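Local structure of ssDNA binding protein (Pyrococcus furiosus, 4PSM) at residues Ile47-Leu51 and Ser81-Glu85. The protein binds single-stranded DNA, probably entrapping it in a tunnel system formed between the subunits of its assembly. Residues are numbered along the deposited sequence.
Sequences IFEKL and SLEIE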
loop_
_atom_site.group_PDB
_atom_site.type_symbol
_atom_site.label_atom_id
_atom_site.label_comp_id
_atom_site.label_asym_id
_atom_site.label_seq_id
_atom_site.Cartn_x
_atom_site.Cartn_y
_atom_site.Cartn_z
ATOM N N ILE A 47 -34.679 -19.699 -14.603
ATOM C CA ILE A 47 -35.157 -18.506 -15.281
ATOM C C ILE A 47 -34.938 -18.621 -16.786
ATOM O O ILE A 47 -35.832 -18.345 -17.585
ATOM C CB ILE A 47 -34.459 -17.252 -14.734
ATOM C CG1 ILE A 47 -34.914 -16.985 -13.295
ATOM C CG2 ILE A 47 -34.741 -16.049 -15.607
ATOM C CD1 ILE A 47 -34.205 -15.823 -12.649
ATOM N N PHE A 48 -33.748 -19.061 -17.170
ATOM C CA PHE A 48 -33.397 -19.141 -18.576
ATOM C C PHE A 48 -34.263 -20.132 -19.331
ATOM O O PHE A 48 -34.543 -19.935 -20.510
ATOM C CB PHE A 48 -31.932 -19.521 -18.749
ATOM C CG PHE A 48 -31.498 -19.596 -20.180
ATOM C CD1 PHE A 48 -31.026 -18.471 -20.829
ATOM C CD2 PHE A 48 -31.573 -20.788 -20.883
ATOM C CE1 PHE A 48 -30.618 -18.532 -22.149
ATOM C CE2 PHE A 48 -31.176 -20.854 -22.209
ATOM C CZ PHE A 48 -30.688 -19.724 -22.838
ATOM N N GLU A 49 -34.661 -21.208 -18.659
ATOM C CA GLU A 49 -35.570 -22.172 -19.260
ATOM C C GLU A 49 -36.909 -21.496 -19.539
ATOM O O GLU A 49 -37.443 -21.604 -20.632
ATOM C CB GLU A 49 -35.756 -23.385 -18.349
ATOM C CG GLU A 49 -34.499 -24.227 -18.173
ATOM C CD GLU A 49 -34.668 -25.325 -17.139
ATOM O OE1 GLU A 49 -35.521 -25.172 -16.238
ATOM O OE2 GLU A 49 -33.946 -26.341 -17.228
ATOM N N LYS A 50 -37.425 -20.781 -18.547
ATOM C CA LYS A 50 -38.678 -20.062 -18.676
ATOM C C LYS A 50 -38.609 -18.965 -19.733
ATOM O O LYS A 50 -39.538 -18.807 -20.519
ATOM C CB LYS A 50 -39.116 -19.498 -17.326
ATOM C CG LYS A 50 -39.199 -20.560 -16.239
ATOM C CD LYS A 50 -40.251 -20.232 -15.195
ATOM C CE LYS A 50 -40.656 -21.488 -14.438
ATOM N NZ LYS A 50 -41.841 -21.269 -13.567
ATOM N N LEU A 51 -37.511 -18.215 -19.767
ATOM C CA LEU A 51 -37.339 -17.196 -20.801
ATOM C C LEU A 51 -37.367 -17.817 -22.193
ATOM O O LEU A 51 -37.880 -17.214 -23.131
ATOM C CB LEU A 51 -36.038 -16.405 -20.623
ATOM C CG LEU A 51 -35.882 -15.622 -19.319
ATOM C CD1 LEU A 51 -34.557 -14.849 -19.235
ATOM C CD2 LEU A 51 -37.086 -14.754 -19.004
ATOM N N SER A 81 -42.901 -18.473 -5.795
ATOM C CA SER A 81 -42.971 -17.013 -5.733
ATOM C C SER A 81 -42.332 -16.306 -6.934
ATOM O O SER A 81 -42.435 -15.087 -7.061
ATOM C CB SER A 81 -42.314 -16.512 -4.441
ATOM O OG SER A 81 -40.925 -16.829 -4.413
ATOM N N LEU A 82 -41.673 -17.062 -7.808
ATOM C CA LEU A 82 -40.953 -16.469 -8.933
ATOM C C LEU A 82 -41.880 -15.816 -9.945
ATOM O O LEU A 82 -42.791 -16.452 -10.478
ATOM C CB LEU A 82 -40.091 -17.502 -9.652
ATOM C CG LEU A 82 -39.384 -16.929 -10.877
ATOM C CD1 LEU A 82 -38.339 -15.904 -10.455
ATOM C CD2 LEU A 82 -38.768 -18.028 -11.726
ATOM N N GLU A 83 -41.625 -14.542 -10.213
ATOM C CA GLU A 83 -42.368 -13.801 -11.217
ATOM C C GLU A 83 -41.409 -13.246 -12.259
ATOM O O GLU A 83 -40.379 -12.662 -11.930
ATOM C CB GLU A 83 -43.171 -12.671 -10.573
ATOM C CG GLU A 83 -43.284 -12.777 -9.058
ATOM C CD GLU A 83 -44.401 -11.921 -8.491
ATOM O OE1 GLU A 83 -44.102 -10.939 -7.779
ATOM O OE2 GLU A 83 -45.580 -12.239 -8.752
ATOM N N ILE A 84 -41.742 -13.458 -13.523
ATOM C CA ILE A 84 -40.966 -12.905 -14.615
ATOM C C ILE A 84 -41.858 -12.016 -15.482
ATOM O O ILE A 84 -42.581 -12.505 -16.347
ATOM C CB ILE A 84 -40.352 -14.006 -15.496
ATOM C CG1 ILE A 84 -39.547 -14.991 -14.653
ATOM C CG2 ILE A 84 -39.482 -13.391 -16.583
ATOM C CD1 ILE A 84 -38.932 -16.111 -15.460
ATOM N N GLU A 85 -41.819 -10.713 -15.226
ATOM C CA GLU A 85 -42.476 -9.746 -16.089
ATOM C C GLU A 85 -41.619 -9.523 -17.321
ATOM O O GLU A 85 -40.406 -9.351 -17.224
ATOM C CB GLU A 85 -42.688 -8.433 -15.349
ATOM C CG GLU A 85 -43.553 -8.565 -14.104
ATOM C CD GLU A 85 -43.618 -7.281 -13.301
ATOM O OE1 GLU A 85 -42.943 -6.305 -13.689
ATOM O OE2 GLU A 85 -44.340 -7.246 -12.283
#
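I47, in the penultimate turn of helix 33-53, is buried between helix and sheet. Its CG1 lies 4.3 Å from CD2 of L82, and its CG2 lies 4.2 Å from CD1 of I84, so one isoleucine touches both apolar residues of 81-85; beyond them it also reaches I64 of the neighbouring strand and Y15 of helix 15-26. The backbone hydrogen bond from N of L51 to O of I47 (2.8 Å) closes the helical turn that brings I47, K50 and L51 onto one face, while the CA-to-CB bond of F48 points away from the strand. This is helix-on-sheet packing of the alpha+beta kind: helix 33-53 covers one face of a three-stranded antiparallel sheet over strand 74-87, outermost within this chain, the two local axes 10.5 Å apart and inclined by 44°. K50, exposed at the margin, contributes the aliphatic part of its side chain, with CB 3.9 Å from CD1 of I84 and CD 4.4 Å from CD2 of L82. L51 starts out sideways, but its tip turns in, and CD2 comes within 3.7 Å of CG2 of I84, which thereby meets I47, K50 and L51 together. E83, between L82 and I84, and E85 beyond them project from the sheet's other face, their backbones hydrogen-bonded to S65 and R63 of strand 61-71.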